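Local coordinates for protein amidase, hydantoinase/carbamoylase family (Burkholderia ambifaria, PDB 5TP4) that probably hydrolyses N-carbamoyl-L-amino acids to free L-amino acids as a zinc-dependent amidase of the peptidase M20 family, at residues Gly62-Val67 and Phe74-Gly79; Gly139-Pro144 and Glu168-Gly173; Ala193-His198 and Asn410-Arg415. One frame throughout, in Å; residues are numbered along the deposited sequence.

Interaction 1 of 3, residues Gly62-Val67 and Phe74-Gly79; sequences GMTVSV and FARRDG. With EDO (1,2-ethanediol), chain U.
Thr-64 and Ser-66 pair with Arg-76 and Phe-74 in an antiparallel beta hairpin, each pair closed by two backbone hydrogen bonds. Phe-74 N to Ser-66 O, at 2.8 Å, is almost straight (174° at the hydrogen), while the bond from Thr-64 N to Arg-76 O stretches to 3.2 Å near the hairpin's open end. Val-65 and Ala-75 form the non-hydrogen-bonded pair between them, and there Val-65 CA sends a CA-H...O contact to Phe-74 O.

The apolar contacts lie on the Val-65 and Ala-75 face. In one of its two conformers Met-63 bends at its last torsion (chi3 90°), which swings CE over Ala-75, 3.7 Å from its CB; Val-65 CG2 touches the same methyl more loosely.

The other face carries Thr-64, Ser-66, Arg-76 and the ring of Phe-74, which packs on Glu-130 and Val-132. Thr-64 and Arg-76 run side by side, Thr-64 OG1 lying 3.6 Å from Arg-76 CB. Arg-76 then turns away to a salt bridge with Asp-78, NE to OD1 2.8 Å and nearly in the guanidinium plane; its NH1 has a second partner in Glu-130. One water joins Ser-66 OG to Phe-74 O, and Ser-66 OG also bonds Arg-185. An ethanediol, probably from the crystallisation liquor, accepts Asp-78 N on its O2 at 3.0 Å and bonds Arg-76 O through the same oxygen.

Strand 73-77 continues the sheet through backbone bonds to strand 129-133, which makes 64-67 the outer strand of the hairpin. Helix 45-60 packs on Met-63, Val-65 and Ala-75 through Cys-58, and helix 105-121 reaches Met-63 and Arg-77 through Val-115.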
ATOM      1  N   GLY B  62      -3.515 -42.471 -33.571  1.00 12.77           N
ATOM      2  CA  GLY B  62      -4.338 -43.662 -33.442  1.00 10.57           C
ATOM      3  C   GLY B  62      -5.299 -43.635 -32.288  1.00 14.26           C
ATOM      4  O   GLY B  62      -5.945 -44.655 -32.014  1.00 17.88           O
ATOM      5  N   MET B  63      -5.439 -42.505 -31.618  1.00 11.35           N
ATOM      6  CA  MET B  63      -6.293 -42.364 -30.446  0.57 10.66           C
ATOM      7  C   MET B  63      -7.710 -41.954 -30.846  1.00 13.02           C
ATOM      8  O   MET B  63      -7.937 -41.392 -31.919  1.00 12.69           O
ATOM      9  CB  MET B  63      -5.713 -41.316 -29.499  0.57  8.75           C
ATOM     10  CG  MET B  63      -4.241 -41.583 -29.127  0.57  8.39           C
ATOM     11  SD  MET B  63      -3.622 -40.364 -27.976  0.57 11.19           S
ATOM     12  CE  MET B  63      -4.015 -41.151 -26.407  0.57 10.29           C
ATOM     13  N   THR B  64      -8.665 -42.218 -29.959  1.00 11.35           N
ATOM     14  CA  THR B  64     -10.004 -41.655 -30.096  1.00 11.99           C
ATOM     15  C   THR B  64     -10.129 -40.500 -29.105  1.00 13.14           C
ATOM     16  O   THR B  64      -9.528 -40.520 -28.026  1.00 13.21           O
ATOM     17  CB  THR B  64     -11.099 -42.696 -29.863  1.00 14.68           C
ATOM     18  OG1 THR B  64     -10.957 -43.279 -28.565  1.00 14.48           O
ATOM     19  CG2 THR B  64     -11.004 -43.802 -30.900  1.00 15.89           C
ATOM     20  N   VAL B  65     -10.861 -39.468 -29.502  1.00  9.39           N
ATOM     21  CA  VAL B  65     -10.920 -38.213 -28.753  1.00  8.98           C
ATOM     22  C   VAL B  65     -12.371 -37.853 -28.486  1.00  9.35           C
ATOM     23  O   VAL B  65     -13.234 -38.031 -29.350  1.00 13.61           O
ATOM     24  CB  VAL B  65     -10.226 -37.063 -29.515  1.00 12.56           C
ATOM     25  CG1 VAL B  65     -10.310 -35.760 -28.706  1.00 13.80           C
ATOM     26  CG2 VAL B  65      -8.746 -37.396 -29.796  1.00  9.18           C
ATOM     27  N   SER B  66     -12.648 -37.366 -27.281  1.00 11.83           N
ATOM     28  CA  SER B  66     -13.992 -36.961 -26.897  1.00 11.94           C
ATOM     29  C   SER B  66     -13.876 -35.857 -25.855  1.00 10.46           C
ATOM     30  O   SER B  66     -12.826 -35.680 -25.230  1.00 12.62           O
ATOM     31  CB  SER B  66     -14.797 -38.142 -26.325  1.00 15.10           C
ATOM     32  OG  SER B  66     -14.265 -38.572 -25.072  1.00 17.60           O
ATOM     33  N   VAL B  67     -14.981 -35.122 -25.669  1.00 13.03           N
ATOM     34  CA  VAL B  67     -15.122 -34.160 -24.579  1.00 12.67           C
ATOM     35  C   VAL B  67     -16.288 -34.585 -23.701  1.00 10.92           C
ATOM     36  O   VAL B  67     -17.253 -35.204 -24.167  1.00 11.13           O
ATOM     37  CB  VAL B  67     -15.348 -32.706 -25.060  1.00 11.27           C
ATOM     38  CG1 VAL B  67     -14.057 -32.102 -25.613  1.00 13.34           C
ATOM     39  CG2 VAL B  67     -16.451 -32.643 -26.092  1.00 11.75           C
ATOM     40  N   PHE B  74     -10.427 -35.555 -23.703  1.00 11.04           N
ATOM     41  CA  PHE B  74      -9.810 -36.850 -23.437  1.00 11.52           C
ATOM     42  C   PHE B  74      -9.405 -37.550 -24.716  1.00 10.13           C
ATOM     43  O   PHE B  74     -10.216 -37.693 -25.627  1.00 13.90           O
ATOM     44  CB  PHE B  74     -10.786 -37.781 -22.723  1.00  8.79           C
ATOM     45  CG  PHE B  74     -11.086 -37.348 -21.330  1.00 11.25           C
ATOM     46  CD1 PHE B  74     -12.138 -36.468 -21.088  1.00 12.76           C
ATOM     47  CD2 PHE B  74     -10.316 -37.805 -20.265  1.00 12.85           C
ATOM     48  CE1 PHE B  74     -12.406 -36.063 -19.794  1.00 10.30           C
ATOM     49  CE2 PHE B  74     -10.598 -37.404 -18.958  1.00 13.34           C
ATOM     50  CZ  PHE B  74     -11.628 -36.517 -18.732  1.00 12.36           C
ATOM     51  N   ALA B  75      -8.179 -38.038 -24.763  1.00  7.18           N
ATOM     52  CA  ALA B  75      -7.720 -38.887 -25.860  1.00  7.39           C
ATOM     53  C   ALA B  75      -7.430 -40.271 -25.289  1.00  9.66           C
ATOM     54  O   ALA B  75      -6.776 -40.395 -24.242  1.00 13.53           O
ATOM     55  CB  ALA B  75      -6.461 -38.313 -26.519  1.00  7.22           C
ATOM     56  N   ARG B  76      -7.905 -41.311 -25.971  1.00  8.34           N
ATOM     57  CA  ARG B  76      -7.890 -42.668 -25.438  1.00 11.70           C
ATOM     58  C   ARG B  76      -7.018 -43.584 -26.281  1.00 13.84           C
ATOM     59  O   ARG B  76      -7.141 -43.610 -27.508  1.00 12.01           O
ATOM     60  CB  ARG B  76      -9.312 -43.216 -25.397  1.00 11.62           C
ATOM     61  CG  ARG B  76      -9.427 -44.715 -25.134  1.00 14.56           C
ATOM     62  CD  ARG B  76      -9.241 -45.079 -23.684  1.00 19.63           C
ATOM     63  NE  ARG B  76      -9.608 -46.487 -23.512  1.00 18.56           N
ATOM     64  CZ  ARG B  76     -10.174 -46.998 -22.427  1.00 15.48           C
ATOM     65  NH1 ARG B  76     -10.434 -46.224 -21.377  1.00 17.36           N
ATOM     66  NH2 ARG B  76     -10.457 -48.296 -22.402  1.00 18.99           N
ATOM     67  N   ARG B  77      -6.149 -44.351 -25.612  1.00  8.34           N
ATOM     68  CA  ARG B  77      -5.389 -45.437 -26.227  1.00  8.75           C
ATOM     69  C   ARG B  77      -5.691 -46.716 -25.455  1.00 10.88           C
ATOM     70  O   ARG B  77      -5.198 -46.891 -24.340  1.00 12.79           O
ATOM     71  CB  ARG B  77      -3.885 -45.149 -26.196  1.00  8.46           C
ATOM     72  CG  ARG B  77      -3.029 -46.180 -26.930  1.00 10.74           C
ATOM     73  CD  ARG B  77      -1.566 -45.730 -26.871  1.00 11.40           C
ATOM     74  NE  ARG B  77      -0.708 -46.358 -27.880  1.00 13.91           N
ATOM     75  CZ  ARG B  77      -0.012 -47.477 -27.701  1.00 17.54           C
ATOM     76  NH1 ARG B  77      -0.105 -48.161 -26.560  1.00 13.84           N
ATOM     77  NH2 ARG B  77       0.779 -47.917 -28.673  1.00 16.14           N
ATOM     78  N   ASP B  78      -6.473 -47.605 -26.059  1.00  9.80           N
ATOM     79  CA  ASP B  78      -6.890 -48.828 -25.384  1.00 10.33           C
ATOM     80  C   ASP B  78      -5.673 -49.661 -25.003  1.00 10.50           C
ATOM     81  O   ASP B  78      -4.643 -49.640 -25.681  1.00 13.79           O
ATOM     82  CB  ASP B  78      -7.754 -49.676 -26.308  1.00 16.01           C
ATOM     83  CG  ASP B  78      -9.158 -49.129 -26.506  1.00 14.33           C
ATOM     84  OD1 ASP B  78      -9.646 -48.308 -25.695  1.00 14.10           O
ATOM     85  OD2 ASP B  78      -9.785 -49.599 -27.470  1.00 17.72           O
ATOM     86  N   GLY B  79      -5.813 -50.437 -23.931  1.00 13.15           N
ATOM     87  CA  GLY B  79      -4.855 -51.455 -23.589  1.00 12.24           C
ATOM     88  C   GLY B  79      -5.439 -52.829 -23.866  1.00 16.10           C
ATOM     89  O   GLY B  79      -6.544 -52.983 -24.384  1.00 17.39           O
TER
HETATM   90  C1  EDO U 506      -6.517 -47.301 -30.030  1.00 30.80           C
HETATM   91  O1  EDO U 506      -5.295 -46.742 -29.527  1.00 27.67           O
HETATM   92  C2  EDO U 506      -7.648 -46.334 -29.733  1.00 26.72           C
HETATM   93  O2  EDO U 506      -8.032 -46.562 -28.378  1.00 23.03           O
HETATM   94  O   HOH W   1     -10.750 -46.214 -28.082  1.00 22.21           O
HETATM   95  O   HOH W   2     -11.972 -40.055 -25.212  1.00 14.80           O

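Interaction 2 of 3, residues Gly139-Pro144 and Glu168-Gly173; sequences GARFAP and EGITLG
Phe-142 turns its ring toward Leu-172 with CG anti to its own carbonyl carbon (chi1 -60°), and Arg-141, CG anti to the backbone N (chi1 -180°), runs out extended and brings its guanidinium up beside Ile-170. The two groups tie the loop after strand 129-133 to the N-terminus of helix 172-179, where Thr-171 is the N-cap and its OG1 takes the amide of Ala-174.

The Phe-142 ring is sandwiched. Leu-172 CB sits over one face in a CH-pi contact, 4.1 Å from the ring centroid and 13° off the normal, and Leu-172 CD1 reaches Phe-142 CD2 at 3.8 Å. The opposite face carries Arg-141, whose CG lies 3.6 Å above the ring plane, offset toward the rim, and whose guanidinium face meets Phe-142 CZ.

A salt bridge from NE to Asp-166 OD2 and a bond from NH1 to Ala-42 O hold the polar end of Arg-141; its NH2, also hydrogen-bonded just outside the two segments, touches Ile-170 CG2 at 3.9 Å. Asp-166 OD1 accepts the amides of Glu-168 and Ile-170, joining the arginine to the turn. This loop follows Glu-137 and Glu-138, zinc ligands in this protein though without zinc in this chain's model. At the ring edge, Ile-170 O lies close to the Phe-142 plane, 3.3 Å from CE1.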
ATOM      1  N   GLY B 139      -8.453 -20.469 -14.141  1.00 15.76           N
ATOM      2  CA  GLY B 139      -9.291 -19.601 -13.331  1.00 15.30           C
ATOM      3  C   GLY B 139      -9.253 -18.125 -13.698  1.00 19.48           C
ATOM      4  O   GLY B 139      -9.536 -17.272 -12.848  1.00 20.20           O
ATOM      5  N   ALA B 140      -8.904 -17.794 -14.940  1.00 19.62           N
ATOM      6  CA  ALA B 140      -8.805 -16.400 -15.366  1.00 14.86           C
ATOM      7  C   ALA B 140     -10.117 -15.909 -15.980  1.00 21.84           C
ATOM      8  O   ALA B 140     -10.685 -14.901 -15.538  1.00 20.83           O
ATOM      9  CB  ALA B 140      -7.649 -16.238 -16.367  1.00 18.62           C
ATOM     10  N   ARG B 141     -10.600 -16.598 -17.017  1.00 18.41           N
ATOM     11  CA  ARG B 141     -11.848 -16.180 -17.645  1.00 19.33           C
ATOM     12  C   ARG B 141     -13.045 -16.530 -16.780  1.00 19.36           C
ATOM     13  O   ARG B 141     -13.962 -15.717 -16.628  1.00 19.53           O
ATOM     14  CB  ARG B 141     -11.994 -16.815 -19.023  1.00 15.09           C
ATOM     15  CG  ARG B 141     -13.289 -16.394 -19.707  1.00 20.87           C
ATOM     16  CD  ARG B 141     -13.381 -16.879 -21.117  1.00 19.75           C
ATOM     17  NE  ARG B 141     -14.677 -16.493 -21.678  1.00 22.71           N
ATOM     18  CZ  ARG B 141     -15.230 -17.059 -22.745  1.00 22.43           C
ATOM     19  NH1 ARG B 141     -14.594 -18.041 -23.379  1.00 18.17           N
ATOM     20  NH2 ARG B 141     -16.419 -16.650 -23.167  1.00 24.75           N
ATOM     21  N   PHE B 142     -13.050 -17.730 -16.210  1.00 17.51           N
ATOM     22  CA  PHE B 142     -14.099 -18.194 -15.317  1.00 18.31           C
ATOM     23  C   PHE B 142     -13.477 -18.593 -13.989  1.00 18.09           C
ATOM     24  O   PHE B 142     -12.345 -19.070 -13.944  1.00 18.13           O
ATOM     25  CB  PHE B 142     -14.844 -19.402 -15.902  1.00 13.73           C
ATOM     26  CG  PHE B 142     -15.515 -19.133 -17.241  1.00 15.61           C
ATOM     27  CD1 PHE B 142     -16.763 -18.515 -17.297  1.00 18.40           C
ATOM     28  CD2 PHE B 142     -14.912 -19.533 -18.434  1.00 17.69           C
ATOM     29  CE1 PHE B 142     -17.394 -18.285 -18.535  1.00 19.44           C
ATOM     30  CE2 PHE B 142     -15.527 -19.304 -19.654  1.00 23.00           C
ATOM     31  CZ  PHE B 142     -16.771 -18.681 -19.708  1.00 21.95           C
ATOM     32  N   ALA B 143     -14.246 -18.433 -12.905  1.00 21.02           N
ATOM     33  CA  ALA B 143     -13.842 -18.971 -11.621  1.00 19.64           C
ATOM     34  C   ALA B 143     -14.541 -20.302 -11.372  1.00 21.27           C
ATOM     35  O   ALA B 143     -15.690 -20.489 -11.783  1.00 21.70           O
ATOM     36  CB  ALA B 143     -14.187 -17.994 -10.491  1.00 20.38           C
ATOM     37  N   PRO B 144     -13.898 -21.258 -10.691  1.00 18.10           N
ATOM     38  CA  PRO B 144     -12.566 -21.175 -10.089  1.00 17.32           C
ATOM     39  C   PRO B 144     -11.440 -21.674 -10.981  1.00 15.30           C
ATOM     40  O   PRO B 144     -11.668 -22.168 -12.089  1.00 14.95           O
ATOM     41  CB  PRO B 144     -12.687 -22.112  -8.885  1.00 13.49           C
ATOM     42  CG  PRO B 144     -13.565 -23.235  -9.447  1.00 16.30           C
ATOM     43  CD  PRO B 144     -14.567 -22.532 -10.353  1.00 17.55           C
ATOM     44  N   GLU B 168     -17.764 -10.588 -19.055  1.00 30.74           N
ATOM     45  CA  GLU B 168     -18.734 -10.078 -20.012  1.00 26.60           C
ATOM     46  C   GLU B 168     -20.137 -10.652 -19.806  1.00 32.12           C
ATOM     47  O   GLU B 168     -21.044 -10.331 -20.581  1.00 37.50           O
ATOM     48  CB  GLU B 168     -18.245 -10.364 -21.436  1.00 32.18           C
ATOM     49  CG  GLU B 168     -17.046  -9.512 -21.905  1.00 38.57           C
ATOM     50  CD  GLU B 168     -15.728  -9.809 -21.177  1.00 49.44           C
ATOM     51  OE1 GLU B 168     -15.190  -8.897 -20.505  1.00 51.18           O
ATOM     52  OE2 GLU B 168     -15.220 -10.947 -21.282  1.00 49.40           O
ATOM     53  N   GLY B 169     -20.341 -11.480 -18.781  1.00 29.07           N
ATOM     54  CA  GLY B 169     -21.642 -12.049 -18.501  1.00 23.87           C
ATOM     55  C   GLY B 169     -21.931 -13.347 -19.212  1.00 24.72           C
ATOM     56  O   GLY B 169     -23.018 -13.914 -19.019  1.00 29.07           O
ATOM     57  N   ILE B 170     -20.993 -13.843 -20.012  1.00 21.29           N
ATOM     58  CA  ILE B 170     -21.170 -15.078 -20.765  1.00 24.71           C
ATOM     59  C   ILE B 170     -21.007 -16.267 -19.832  1.00 27.44           C
ATOM     60  O   ILE B 170     -20.039 -16.339 -19.071  1.00 22.63           O
ATOM     61  CB  ILE B 170     -20.151 -15.151 -21.905  1.00 27.62           C
ATOM     62  CG1 ILE B 170     -20.353 -13.972 -22.855  1.00 29.01           C
ATOM     63  CG2 ILE B 170     -20.245 -16.482 -22.630  1.00 28.75           C
ATOM     64  CD1 ILE B 170     -19.254 -13.852 -23.856  1.00 31.60           C
ATOM     65  N   THR B 171     -21.938 -17.214 -19.909  1.00 19.84           N
ATOM     66  CA  THR B 171     -21.818 -18.392 -19.074  1.00 22.04           C
ATOM     67  C   THR B 171     -20.826 -19.385 -19.673  1.00 23.48           C
ATOM     68  O   THR B 171     -20.589 -19.419 -20.885  1.00 22.01           O
ATOM     69  CB  THR B 171     -23.168 -19.077 -18.893  1.00 23.31           C
ATOM     70  OG1 THR B 171     -23.611 -19.614 -20.152  1.00 23.66           O
ATOM     71  CG2 THR B 171     -24.192 -18.088 -18.372  1.00 29.42           C
ATOM     72  N   LEU B 172     -20.262 -20.222 -18.803  1.00 17.34           N
ATOM     73  CA  LEU B 172     -19.371 -21.263 -19.302  1.00 15.72           C
ATOM     74  C   LEU B 172     -20.110 -22.213 -20.239  1.00 16.67           C
ATOM     75  O   LEU B 172     -19.554 -22.661 -21.245  1.00 18.03           O
ATOM     76  CB  LEU B 172     -18.732 -22.015 -18.132  1.00 20.15           C
ATOM     77  CG  LEU B 172     -17.678 -23.036 -18.551  1.00 17.89           C
ATOM     78  CD1 LEU B 172     -16.412 -22.904 -17.689  1.00 20.05           C
ATOM     79  CD2 LEU B 172     -18.262 -24.422 -18.418  1.00 18.12           C
ATOM     80  N   GLY B 173     -21.360 -22.553 -19.920  1.00 17.48           N
ATOM     81  CA  GLY B 173     -22.130 -23.385 -20.839  1.00 18.39           C
ATOM     82  C   GLY B 173     -22.286 -22.742 -22.207  1.00 19.13           C
ATOM     83  O   GLY B 173     -22.098 -23.390 -23.242  1.00 17.61           O
TER

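Interaction 3 of 3, residues Ala193-His198 and Asn410-Arg415; sequences AYFEAH and NAVLAR. With ZN (zinc ion), chain P.
Ala-193 presses its CB against the polar end of a side chain: Arg-415 NE lies 3.5 Å away, with no hydrogen bond across the contact. Arg-415 bends at chi2 (68°), which lays CG, CD and NE past Ala-193 CB, while NE makes a salt bridge to Asp-192, the residue just before Ala-193.

Phe-195 supplies the rest. Its ring packs obliquely against three side chains on one side of the helix: Val-412 CG2 is 3.8 Å from CD1, Arg-415 CB is 4.0 Å from CE1, and Ala-411 CB is 4.1 Å from CE2. The ring and the Arg-415 guanidinium planes stand 80° apart. Strand 193-198 and helix 410-415 run almost exactly antiparallel (174°), their axes 9.9 Å apart, as a helix packs on a sheet in the alpha/beta catalytic domain of M20 enzymes.

Residues alternate across the strand. Tyr-194 and Glu-196 point away from the helix and bond to each other, OH to OE2, and at the far end His-198 NE2 binds zinc at 2.4 Å, with His-92 as the other protein ligand. The contact is therefore largely apolar burial, and the arginine's charge is probably balanced by its salt bridge to Asp-192.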
ATOM      1  N   ALA B 193      -4.822 -44.293 -12.033  1.00 12.77           N
ATOM      2  CA  ALA B 193      -3.812 -43.384 -11.509  1.00  7.91           C
ATOM      3  C   ALA B 193      -3.787 -42.172 -12.414  1.00 10.94           C
ATOM      4  O   ALA B 193      -4.185 -42.244 -13.580  1.00  9.85           O
ATOM      5  CB  ALA B 193      -2.419 -44.022 -11.448  1.00  8.93           C
ATOM      6  N   TYR B 194      -3.333 -41.045 -11.854  1.00  8.55           N
ATOM      7  CA  TYR B 194      -3.248 -39.797 -12.598  1.00  9.90           C
ATOM      8  C   TYR B 194      -1.831 -39.282 -12.464  1.00  7.25           C
ATOM      9  O   TYR B 194      -1.325 -39.132 -11.346  1.00  7.41           O
ATOM     10  CB  TYR B 194      -4.236 -38.752 -12.070  1.00  8.26           C
ATOM     11  CG  TYR B 194      -4.093 -37.406 -12.726  1.00  8.50           C
ATOM     12  CD1 TYR B 194      -4.713 -37.154 -13.945  1.00  8.71           C
ATOM     13  CD2 TYR B 194      -3.361 -36.377 -12.130  1.00  8.09           C
ATOM     14  CE1 TYR B 194      -4.596 -35.926 -14.553  1.00  9.77           C
ATOM     15  CE2 TYR B 194      -3.218 -35.144 -12.763  1.00  8.57           C
ATOM     16  CZ  TYR B 194      -3.852 -34.942 -13.968  1.00  9.32           C
ATOM     17  OH  TYR B 194      -3.756 -33.717 -14.609  1.00  8.91           O
ATOM     18  N   PHE B 195      -1.196 -38.999 -13.599  1.00  8.69           N
ATOM     19  CA  PHE B 195       0.142 -38.416 -13.609  1.00  7.27           C
ATOM     20  C   PHE B 195       0.128 -37.079 -14.343  1.00  7.66           C
ATOM     21  O   PHE B 195      -0.530 -36.930 -15.378  1.00 10.55           O
ATOM     22  CB  PHE B 195       1.130 -39.357 -14.298  1.00  6.47           C
ATOM     23  CG  PHE B 195       1.421 -40.631 -13.548  1.00  9.15           C
ATOM     24  CD1 PHE B 195       0.650 -41.762 -13.757  1.00 10.40           C
ATOM     25  CD2 PHE B 195       2.494 -40.696 -12.667  1.00  8.25           C
ATOM     26  CE1 PHE B 195       0.923 -42.939 -13.088  1.00 12.41           C
ATOM     27  CE2 PHE B 195       2.787 -41.853 -11.986  1.00 11.25           C
ATOM     28  CZ  PHE B 195       2.006 -42.989 -12.188  1.00 10.31           C
ATOM     29  N   GLU B 196       0.882 -36.099 -13.837  1.00  8.39           N
ATOM     30  CA  GLU B 196       0.945 -34.800 -14.502  1.00  7.19           C
ATOM     31  C   GLU B 196       2.383 -34.328 -14.504  1.00 12.06           C
ATOM     32  O   GLU B 196       2.990 -34.231 -13.434  1.00  8.65           O
ATOM     33  CB  GLU B 196       0.054 -33.771 -13.791  1.00  9.37           C
ATOM     34  CG  GLU B 196       0.171 -32.385 -14.363  1.00  9.27           C
ATOM     35  CD  GLU B 196      -1.052 -31.508 -14.116  1.00 11.04           C
ATOM     36  OE1 GLU B 196      -1.031 -30.325 -14.534  1.00 12.23           O
ATOM     37  OE2 GLU B 196      -2.037 -31.997 -13.515  1.00 12.46           O
ATOM     38  N   ALA B 197       2.921 -34.042 -15.692  1.00  7.84           N
ATOM     39  CA  ALA B 197       4.221 -33.392 -15.782  1.00  9.30           C
ATOM     40  C   ALA B 197       4.028 -31.886 -15.883  1.00  9.54           C
ATOM     41  O   ALA B 197       3.107 -31.405 -16.553  1.00  8.99           O
ATOM     42  CB  ALA B 197       4.998 -33.940 -16.983  1.00  7.44           C
ATOM     43  N   HIS B 198       4.910 -31.123 -15.223  1.00  7.65           N
ATOM     44  CA  HIS B 198       4.755 -29.671 -15.216  1.00  8.00           C
ATOM     45  C   HIS B 198       6.102 -29.019 -14.945  1.00  8.66           C
ATOM     46  O   HIS B 198       6.959 -29.591 -14.269  1.00  9.53           O
ATOM     47  CB  HIS B 198       3.744 -29.256 -14.127  1.00  9.86           C
ATOM     48  CG  HIS B 198       3.058 -27.952 -14.392  1.00 10.56           C
ATOM     49  ND1 HIS B 198       3.668 -26.731 -14.178  1.00 10.38           N
ATOM     50  CD2 HIS B 198       1.815 -27.676 -14.860  1.00 13.12           C
ATOM     51  CE1 HIS B 198       2.837 -25.761 -14.523  1.00 14.27           C
ATOM     52  NE2 HIS B 198       1.702 -26.307 -14.920  1.00 12.58           N
ATOM     53  N   ASN B 410       8.134 -43.740 -18.247  1.00  9.45           N
ATOM     54  CA  ASN B 410       8.453 -45.008 -17.617  1.00  8.84           C
ATOM     55  C   ASN B 410       7.676 -45.201 -16.325  1.00 10.67           C
ATOM     56  O   ASN B 410       7.390 -46.347 -15.956  1.00 10.62           O
ATOM     57  CB  ASN B 410       9.961 -45.122 -17.397  1.00  9.54           C
ATOM     58  CG  ASN B 410      10.672 -45.556 -18.654  1.00 11.86           C
ATOM     59  OD1 ASN B 410      10.803 -46.749 -18.904  1.00 13.84           O
ATOM     60  ND2 ASN B 410      11.079 -44.580 -19.506  1.00 11.98           N
ATOM     61  N   ALA B 411       7.314 -44.122 -15.643  1.00  8.54           N
ATOM     62  CA  ALA B 411       6.404 -44.282 -14.506  1.00  8.16           C
ATOM     63  C   ALA B 411       5.020 -44.722 -14.976  1.00  9.61           C
ATOM     64  O   ALA B 411       4.407 -45.616 -14.369  1.00 11.01           O
ATOM     65  CB  ALA B 411       6.295 -42.990 -13.703  1.00  9.32           C
ATOM     66  N   VAL B 412       4.517 -44.126 -16.071  1.00 10.12           N
ATOM     67  CA  VAL B 412       3.207 -44.522 -16.584  1.00  9.71           C
ATOM     68  C   VAL B 412       3.223 -45.973 -17.048  1.00 11.50           C
ATOM     69  O   VAL B 412       2.277 -46.727 -16.785  1.00 13.58           O
ATOM     70  CB  VAL B 412       2.756 -43.563 -17.706  1.00  9.36           C
ATOM     71  CG1 VAL B 412       1.600 -44.180 -18.571  1.00 12.23           C
ATOM     72  CG2 VAL B 412       2.373 -42.179 -17.113  1.00 10.44           C
ATOM     73  N   LEU B 413       4.295 -46.401 -17.749  1.00 10.63           N
ATOM     74  CA  LEU B 413       4.370 -47.791 -18.202  0.54 12.00           C
ATOM     75  C   LEU B 413       4.438 -48.760 -17.036  1.00 15.89           C
ATOM     76  O   LEU B 413       3.845 -49.844 -17.083  1.00 19.83           O
ATOM     77  CB  LEU B 413       5.583 -48.000 -19.102  0.54 15.37           C
ATOM     78  CG  LEU B 413       5.425 -47.479 -20.517  0.54  9.07           C
ATOM     79  CD1 LEU B 413       6.564 -47.981 -21.386  0.54 10.74           C
ATOM     80  CD2 LEU B 413       4.088 -47.894 -21.119  0.54 11.71           C
ATOM     81  N   ALA B 414       5.184 -48.407 -15.985  1.00 13.25           N
ATOM     82  CA  ALA B 414       5.208 -49.277 -14.819  1.00 15.26           C
ATOM     83  C   ALA B 414       3.808 -49.421 -14.236  1.00 16.18           C
ATOM     84  O   ALA B 414       3.380 -50.527 -13.894  1.00 13.93           O
ATOM     85  CB  ALA B 414       6.189 -48.734 -13.770  1.00 12.40           C
ATOM     86  N   ARG B 415       3.055 -48.318 -14.192  1.00 14.18           N
ATOM     87  CA  ARG B 415       1.722 -48.359 -13.611  1.00 14.33           C
ATOM     88  C   ARG B 415       0.752 -49.121 -14.504  1.00 10.78           C
ATOM     89  O   ARG B 415      -0.030 -49.960 -14.023  1.00 13.36           O
ATOM     90  CB  ARG B 415       1.231 -46.931 -13.366  1.00 11.37           C
ATOM     91  CG  ARG B 415      -0.114 -46.876 -12.643  1.00 11.25           C
ATOM     92  CD  ARG B 415      -0.004 -47.374 -11.188  1.00 12.51           C
ATOM     93  NE  ARG B 415      -1.263 -47.159 -10.484  1.00 15.01           N
ATOM     94  CZ  ARG B 415      -1.435 -47.173  -9.169  1.00 16.85           C
ATOM     95  NH1 ARG B 415      -0.421 -47.416  -8.343  1.00 12.62           N
ATOM     96  NH2 ARG B 415      -2.648 -46.925  -8.687  1.00 14.05           N
TER
HETATM   97 ZN    ZN P 501      -0.229 -24.904 -15.159  0.54 24.25          ZN
HETATM   98  O   HOH W   3      -1.316 -26.557 -13.729  1.00 13.31           O
HETATM   99  O   HOH W   4      -0.838 -23.275 -13.705  1.00 37.44           O

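How the interactions relate
Along the chain the contacts follow in series: interaction 1 closes before interaction 2 opens, and interaction 2 before interaction 3. Interactions 1 and 3 share the large mixed sheet; their centres are about 17 Å apart and their nearest atoms about 7 Å, with strands 129-133 and 87-91 standing between the hairpin and strand 193-199. Interaction 2 lies further off, its centre about 27 Å from that of interaction 1 and 31 Å from that of interaction 3, but helix 172-179 leads on to strand 193-199. Segment 193-198 ends in the zinc ligand His-198, and segment 139-144 follows Glu-137 and Glu-138, whereas the hairpin forms an edge of the sheet.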